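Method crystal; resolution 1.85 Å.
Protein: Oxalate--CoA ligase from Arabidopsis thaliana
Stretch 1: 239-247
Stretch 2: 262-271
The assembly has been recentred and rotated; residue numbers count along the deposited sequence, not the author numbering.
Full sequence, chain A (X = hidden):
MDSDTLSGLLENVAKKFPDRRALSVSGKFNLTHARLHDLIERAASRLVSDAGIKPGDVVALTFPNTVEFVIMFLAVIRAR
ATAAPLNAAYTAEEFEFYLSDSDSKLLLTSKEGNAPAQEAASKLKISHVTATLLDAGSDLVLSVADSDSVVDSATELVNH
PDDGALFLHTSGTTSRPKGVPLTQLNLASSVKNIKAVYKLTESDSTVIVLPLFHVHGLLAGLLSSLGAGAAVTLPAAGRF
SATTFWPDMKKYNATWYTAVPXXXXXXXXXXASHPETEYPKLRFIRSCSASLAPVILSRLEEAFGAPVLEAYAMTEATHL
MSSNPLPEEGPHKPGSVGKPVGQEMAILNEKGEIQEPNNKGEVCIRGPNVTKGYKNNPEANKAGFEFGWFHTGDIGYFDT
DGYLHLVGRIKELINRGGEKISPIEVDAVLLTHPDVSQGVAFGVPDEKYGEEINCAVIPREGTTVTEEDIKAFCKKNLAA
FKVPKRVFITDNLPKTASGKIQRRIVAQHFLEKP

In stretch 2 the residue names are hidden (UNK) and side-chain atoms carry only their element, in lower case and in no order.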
ATOM      1  N   ARG A 239     -13.974  -1.808   5.850  1.00 23.06           N
ATOM      2  CA  ARG A 239     -12.950  -0.767   5.999  1.00 26.53           C
ATOM      3  C   ARG A 239     -12.394  -0.778   7.422  1.00 23.27           C
ATOM      4  O   ARG A 239     -12.989  -1.357   8.325  1.00 22.72           O
ATOM      5  CB  ARG A 239     -13.526   0.627   5.678  1.00 32.26           C
ATOM      6  CG  ARG A 239     -14.428   1.079   6.757  1.00 39.68           C
ATOM      7  CD  ARG A 239     -15.206   2.342   6.416  1.00 48.86           C
ATOM      8  NE  ARG A 239     -16.244   2.532   7.435  1.00 56.59           N
ATOM      9  CZ  ARG A 239     -17.516   2.141   7.319  1.00 59.99           C
ATOM     10  NH1 ARG A 239     -17.949   1.562   6.206  1.00 60.85           N
ATOM     11  NH2 ARG A 239     -18.364   2.348   8.319  1.00 62.53           N
ATOM     12  N   PHE A 240     -11.255  -0.131   7.625  1.00 20.91           N
ATOM     13  CA  PHE A 240     -10.652  -0.066   8.953  1.00 18.23           C
ATOM     14  C   PHE A 240     -11.584   0.601   9.940  1.00 19.18           C
ATOM     15  O   PHE A 240     -12.194   1.626   9.613  1.00 19.95           O
ATOM     16  CB  PHE A 240      -9.339   0.703   8.868  1.00 20.95           C
ATOM     17  CG  PHE A 240      -8.750   1.066  10.211  1.00 20.68           C
ATOM     18  CD1 PHE A 240      -8.293   0.093  11.073  1.00 19.71           C
ATOM     19  CD2 PHE A 240      -8.717   2.396  10.608  1.00 23.98           C
ATOM     20  CE1 PHE A 240      -7.743   0.472  12.306  1.00 21.33           C
ATOM     21  CE2 PHE A 240      -8.175   2.766  11.838  1.00 25.15           C
ATOM     22  CZ  PHE A 240      -7.706   1.808  12.669  1.00 22.25           C
ATOM     23  N   SER A 241     -11.696   0.026  11.136  1.00 18.78           N
ATOM     24  CA  SER A 241     -12.389   0.661  12.263  1.00 22.27           C
ATOM     25  C   SER A 241     -11.490   0.622  13.481  1.00 19.97           C
ATOM     26  O   SER A 241     -11.036  -0.454  13.845  1.00 20.91           O
ATOM     27  CB  SER A 241     -13.718  -0.086  12.589  1.00 36.81           C
ATOM     28  OG  SER A 241     -14.183   0.209  13.904  1.00 35.70           O
ATOM     29  N   ALA A 242     -11.209   1.750  14.111  1.00 22.25           N
ATOM     30  CA  ALA A 242     -10.339   1.674  15.294  1.00 23.18           C
ATOM     31  C   ALA A 242     -11.013   0.886  16.442  1.00 22.22           C
ATOM     32  O   ALA A 242     -10.356   0.253  17.281  1.00 22.22           O
ATOM     33  CB  ALA A 242      -9.951   3.069  15.771  1.00 25.58           C
ATOM     34  N   THR A 243     -12.335   0.898  16.469  1.00 22.97           N
ATOM     35  CA  THR A 243     -13.022   0.259  17.590  1.00 20.59           C
ATOM     36  C   THR A 243     -13.068  -1.252  17.443  1.00 22.96           C
ATOM     37  O   THR A 243     -13.105  -1.953  18.444  1.00 24.38           O
ATOM     38  CB  THR A 243     -14.456   0.833  17.773  1.00 33.01           C
ATOM     39  OG1 THR A 243     -15.248   0.546  16.625  1.00 37.11           O
ATOM     40  CG2 THR A 243     -14.376   2.286  17.883  1.00 32.27           C
ATOM     41  N   THR A 244     -13.099  -1.786  16.222  1.00 20.20           N
ATOM     42  CA  THR A 244     -13.176  -3.242  16.113  1.00 21.10           C
ATOM     43  C   THR A 244     -11.831  -3.909  15.835  1.00 19.68           C
ATOM     44  O   THR A 244     -11.766  -5.129  15.792  1.00 18.24           O
ATOM     45  CB  THR A 244     -14.132  -3.688  15.007  1.00 24.87           C
ATOM     46  OG1 THR A 244     -13.661  -3.202  13.745  1.00 26.86           O
ATOM     47  CG2 THR A 244     -15.572  -3.159  15.293  1.00 23.79           C
ATOM     48  N   PHE A 245     -10.786  -3.101  15.630  1.00 18.59           N
ATOM     49  CA  PHE A 245      -9.459  -3.631  15.226  1.00 17.59           C
ATOM     50  C   PHE A 245      -8.935  -4.686  16.190  1.00 17.51           C
ATOM     51  O   PHE A 245      -8.651  -5.822  15.774  1.00 18.73           O
ATOM     52  CB  PHE A 245      -8.441  -2.479  15.098  1.00 17.01           C
ATOM     53  CG  PHE A 245      -7.053  -2.948  14.762  1.00 17.68           C
ATOM     54  CD1 PHE A 245      -6.846  -3.677  13.592  1.00 18.59           C
ATOM     55  CD2 PHE A 245      -5.981  -2.708  15.618  1.00 18.23           C
ATOM     56  CE1 PHE A 245      -5.571  -4.146  13.242  1.00 15.82           C
ATOM     57  CE2 PHE A 245      -4.681  -3.183  15.278  1.00 18.77           C
ATOM     58  CZ  PHE A 245      -4.492  -3.904  14.094  1.00 15.28           C
ATOM     59  N   TRP A 246      -8.757  -4.327  17.472  1.00 14.80           N
ATOM     60  CA  TRP A 246      -8.154  -5.268  18.388  1.00 16.63           C
ATOM     61  C   TRP A 246      -9.087  -6.424  18.711  1.00 16.79           C
ATOM     62  O   TRP A 246      -8.601  -7.530  18.852  1.00 17.84           O
ATOM     63  CB  TRP A 246      -7.684  -4.588  19.682  1.00 20.13           C
ATOM     64  CG  TRP A 246      -6.397  -3.759  19.420  1.00 20.87           C
ATOM     65  CD1 TRP A 246      -6.277  -2.403  19.480  1.00 19.71           C
ATOM     66  CD2 TRP A 246      -5.109  -4.264  19.044  1.00 20.82           C
ATOM     67  NE1 TRP A 246      -4.990  -2.018  19.166  1.00 20.23           N
ATOM     68  CE2 TRP A 246      -4.253  -3.145  18.885  1.00 20.41           C
ATOM     69  CE3 TRP A 246      -4.593  -5.552  18.840  1.00 20.09           C
ATOM     70  CZ2 TRP A 246      -2.903  -3.276  18.543  1.00 19.15           C
ATOM     71  CZ3 TRP A 246      -3.250  -5.690  18.476  1.00 21.20           C
ATOM     72  CH2 TRP A 246      -2.413  -4.552  18.341  1.00 20.48           C
ATOM     73  N   PRO A 247     -10.407  -6.171  18.825  1.00 18.62           N
ATOM     74  CA  PRO A 247     -11.256  -7.377  18.973  1.00 20.80           C
ATOM     75  C   PRO A 247     -11.115  -8.394  17.832  1.00 20.84           C
ATOM     76  O   PRO A 247     -11.107  -9.611  18.098  1.00 20.14           O
ATOM     77  CB  PRO A 247     -12.659  -6.795  19.032  1.00 20.93           C
ATOM     78  CG  PRO A 247     -12.449  -5.487  19.768  1.00 20.42           C
ATOM     79  CD  PRO A 247     -11.160  -4.942  19.183  1.00 18.13           C
ATOM     80  N   UNK A 262      -0.271   7.065   9.273  1.00 19.67           N
ATOM     81  CA  UNK A 262      -1.463   7.762   9.788  1.00 19.52           C
ATOM     82  C   UNK A 262      -2.445   6.773  10.473  1.00 20.50           C
ATOM     83  O   UNK A 262      -3.112   7.109  11.479  1.00 19.45           O
ATOM     84  o   UNK A 262      -2.526   7.662   7.627  1.00 22.37           O
ATOM     85  c   UNK A 262      -1.261   9.696   8.174  1.00 22.83           C
ATOM     86  c   UNK A 262      -2.185   8.544   8.704  1.00 19.99           C
ATOM     87  N   UNK A 263      -2.501   5.542   9.955  1.00 17.74           N
ATOM     88  CA  UNK A 263      -3.348   4.542  10.600  1.00 21.66           C
ATOM     89  C   UNK A 263      -2.738   4.072  11.928  1.00 21.29           C
ATOM     90  O   UNK A 263      -3.466   3.944  12.945  1.00 21.04           O
ATOM     91  c   UNK A 263      -3.608   3.341   9.641  1.00 17.31           C
ATOM     92  c   UNK A 263      -4.240   2.153  10.393  1.00 16.78           C
ATOM     93  c   UNK A 263      -5.911   4.233   8.866  1.00 34.06           C
ATOM     94  c   UNK A 263      -4.478   3.769   8.461  1.00 22.25           C
ATOM     95  N   UNK A 264      -1.422   3.834  11.962  1.00 17.98           N
ATOM     96  CA  UNK A 264      -0.774   3.524  13.236  1.00 17.15           C
ATOM     97  C   UNK A 264      -1.063   4.636  14.286  1.00 20.58           C
ATOM     98  O   UNK A 264      -1.285   4.345  15.458  1.00 19.84           O
ATOM     99  n   UNK A 264       0.759   0.886  12.773  1.00 17.31           N
ATOM    100  c   UNK A 264       1.289  -0.024  11.967  1.00 17.47           C
ATOM    101  c   UNK A 264       1.161   2.140  12.365  1.00 17.72           C
ATOM    102  c   UNK A 264       0.750   3.384  13.083  1.00 18.61           C
ATOM    103  c   UNK A 264       1.918   1.954  11.254  1.00 17.23           C
ATOM    104  n   UNK A 264       2.001   0.598  11.040  1.00 16.69           N
ATOM    105  N   UNK A 265      -1.047   5.898  13.859  1.00 18.59           N
ATOM    106  CA  UNK A 265      -1.341   7.008  14.810  1.00 21.34           C
ATOM    107  C   UNK A 265      -2.772   6.927  15.335  1.00 22.34           C
ATOM    108  O   UNK A 265      -3.008   7.183  16.542  1.00 22.80           O
ATOM    109  o   UNK A 265       0.417   9.765  11.857  1.00 30.24           O
ATOM    110  c   UNK A 265       0.409   8.681  14.003  1.00 26.66           C
ATOM    111  c   UNK A 265       0.656   9.856  13.078  1.00 28.73           C
ATOM    112  c   UNK A 265      -1.103   8.367  14.157  1.00 21.62           C
ATOM    113  n   UNK A 265       1.133  10.993  13.649  1.00 25.93           N
ATOM    114  N   UNK A 266      -3.715   6.608  14.461  1.00 22.01           N
ATOM    115  CA  UNK A 266      -5.105   6.416  14.950  1.00 22.41           C
ATOM    116  C   UNK A 266      -5.233   5.259  15.966  1.00 22.61           C
ATOM    117  O   UNK A 266      -5.957   5.375  16.989  1.00 20.26           O
ATOM    118  c   UNK A 266      -6.840   7.398  11.633  1.00 23.51           C
ATOM    119  c   UNK A 266      -7.475   5.742  14.223  1.00 25.69           C
ATOM    120  c   UNK A 266      -6.067   6.186  13.751  1.00 19.35           C
ATOM    121  c   UNK A 266      -6.105   7.471  12.936  1.00 21.70           C
ATOM    122  N   UNK A 267      -4.529   4.153  15.701  1.00 20.32           N
ATOM    123  CA  UNK A 267      -4.511   2.987  16.602  1.00 18.93           C
ATOM    124  C   UNK A 267      -3.880   3.368  17.936  1.00 20.59           C
ATOM    125  O   UNK A 267      -4.344   2.954  19.011  1.00 20.98           O
ATOM    126  c   UNK A 267      -3.711   0.318  13.817  1.00 15.34           C
ATOM    127  c   UNK A 267      -4.560   1.305  14.752  1.00 16.83           C
ATOM    128  c   UNK A 267      -3.740   1.842  15.948  1.00 17.57           C
ATOM    129  c   UNK A 267      -3.377   0.720  16.962  1.00 16.33           C
ATOM    130  N   UNK A 268      -2.822   4.182  17.879  1.00 20.44           N
ATOM    131  CA  UNK A 268      -2.190   4.675  19.132  1.00 20.09           C
ATOM    132  C   UNK A 268      -3.112   5.599  19.921  1.00 23.54           C
ATOM    133  O   UNK A 268      -3.194   5.492  21.158  1.00 25.30           O
ATOM    134  c   UNK A 268      -0.897   5.409  18.855  1.00 20.24           C
ATOM    135  c   UNK A 268       0.658   3.686  19.802  1.00 21.74           C
ATOM    136  c   UNK A 268       0.267   4.448  18.558  1.00 21.79           C
ATOM    137  c   UNK A 268       1.457   5.277  18.060  1.00 22.04           C
ATOM    138  N   UNK A 269      -3.803   6.484  19.220  1.00 21.66           N
ATOM    139  CA  UNK A 269      -4.781   7.370  19.877  1.00 24.08           C
ATOM    140  C   UNK A 269      -5.850   6.525  20.611  1.00 27.42           C
ATOM    141  O   UNK A 269      -6.283   6.850  21.763  1.00 28.43           O
ATOM    142  c   UNK A 269      -5.514   8.273  18.872  1.00 26.12           C
ATOM    143  c   UNK A 269      -4.639   9.420  18.285  1.00 45.13           C
ATOM    144  o   UNK A 269      -5.050   9.947  17.212  1.00 43.86           O
ATOM    145  o   UNK A 269      -3.585   9.806  18.865  1.00 44.92           O
ATOM    146  N   UNK A 270      -6.338   5.499  19.918  1.00 24.40           N
ATOM    147  CA  UNK A 270      -7.357   4.626  20.502  1.00 24.10           C
ATOM    148  C   UNK A 270      -6.792   3.915  21.745  1.00 26.33           C
ATOM    149  O   UNK A 270      -7.498   3.708  22.777  1.00 25.70           O
ATOM    150  n   UNK A 270     -12.773   3.206  21.174  1.00 31.23           N
ATOM    151  c   UNK A 270     -10.107   2.961  20.352  1.00 28.47           C
ATOM    152  c   UNK A 270      -7.863   3.635  19.450  1.00 23.35           C
ATOM    153  c   UNK A 270     -12.204   2.014  21.226  1.00 29.94           C
ATOM    154  n   UNK A 270     -10.938   1.867  20.839  1.00 29.33           N
ATOM    155  c   UNK A 270      -8.715   2.484  19.984  1.00 25.08           C
ATOM    156  n   UNK A 270     -12.879   0.967  21.689  1.00 29.02           N
ATOM    157  N   UNK A 271      -5.515   3.537  21.676  1.00 23.30           N
ATOM    158  CA  UNK A 271      -4.903   2.889  22.819  1.00 23.34           C
ATOM    159  C   UNK A 271      -4.828   3.879  23.974  1.00 27.98           C
ATOM    160  O   UNK A 271      -4.944   3.464  25.137  1.00 30.09           O
ATOM    161  n   UNK A 271      -3.005   0.731  24.355  1.00 27.16           N
ATOM    162  n   UNK A 271      -1.262   1.579  25.286  1.00 29.33           N
ATOM    163  c   UNK A 271      -3.511   2.340  22.475  1.00 22.86           C
ATOM    164  c   UNK A 271      -2.109   0.563  25.317  1.00 27.53           C
ATOM    165  c   UNK A 271      -1.611   2.414  24.249  1.00 27.80           C
ATOM    166  c   UNK A 271      -2.716   1.886  23.659  1.00 25.19           C
TER
HETATM  167  O   HOH W   1     -12.240  -2.013  21.096  1.00 33.62           O
HETATM  168  O   HOH W   2      -5.684   0.736  19.663  1.00 23.31           O

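Position 262 carries one carbon bearing an oxygen and a second carbon, a beta-branched hydroxyl that reaches nothing on stretch 1. This is Thr-262, its OG1 satisfied elsewhere in the structure.

Position 263 has four carbons, forked at the first, with one arm two carbons long. The short arm lies over the face of the Phe-240 ring, and the tip of the long arm packs against the same ring. It is Ile-263; its CG2 sits 4.2 Å from the Phe-240 ring centroid, a CH-pi contact only 11° off the normal, and Ile-263 CD1 lies 3.8 Å from Phe-240 CD2.

Position 264 shows one carbon, then a five-membered ring of three carbons and two nitrogens. CB points away from stretch 1, and the ring touches none of it: His-264, both of whose ring nitrogens are bonded elsewhere in the structure.

Position 265 is a chain of three carbons, the last carrying one oxygen and one nitrogen. It is out of reach, and the terminal amide makes it Gln-265.

Position 266 repeats the four carbons forked at the first. Its short arm meets the Phe-240 ring at the edge and also packs on Ala-242. This is Ile-266, with CG2 3.9 Å from Phe-240 CE2 and 4.0 Å from Ala-242 CB.

Position 267 has the same fork, but here three aromatic side chains converge on it. It is Ile-267: CG1 lies 3.8 Å from Phe-240 CZ, CD1 lies 3.9 Å from Phe-245 CE2 over that ring's face, and CG2 lies 3.9 Å from Trp-246 NE1.

Position 268 has four carbons forked at the second, with CB pointing away and no contact made: Leu-268.

Position 269 has two carbons, the second carrying two oxygens, exposed and out of reach: Asp-269.

Position 270 runs three carbons, a nitrogen, then a carbon with two more nitrogens. The planar end lies against the methyl of Thr-243, which covers one face. This is Arg-270, with NH1 3.8 Å from Thr-243 CG2.

Position 271 is one carbon, then a five-membered ring of three carbons and two nitrogens; its CA-to-CB bond points sideways and the side chain makes no contact with stretch 1: His-271.

The helices cross at 83°, close to perpendicular, and 422 Å² is buried between the stretches, both sides summed. The backbones come nearest at Ala-242, whose CA is 6.1 Å from Ile-267 CA, while branched aliphatics fit around aromatic rings. No direct hydrogen bond crosses; one water links Thr-243 O to Arg-270 NH2, and another donates to Ile-267 O and accepts a weak bond from Trp-246 NE1. Ser-241 OG caps its own helix, accepting from Thr-244 N.

Stretch 2 262-271: TIHQIILDRH
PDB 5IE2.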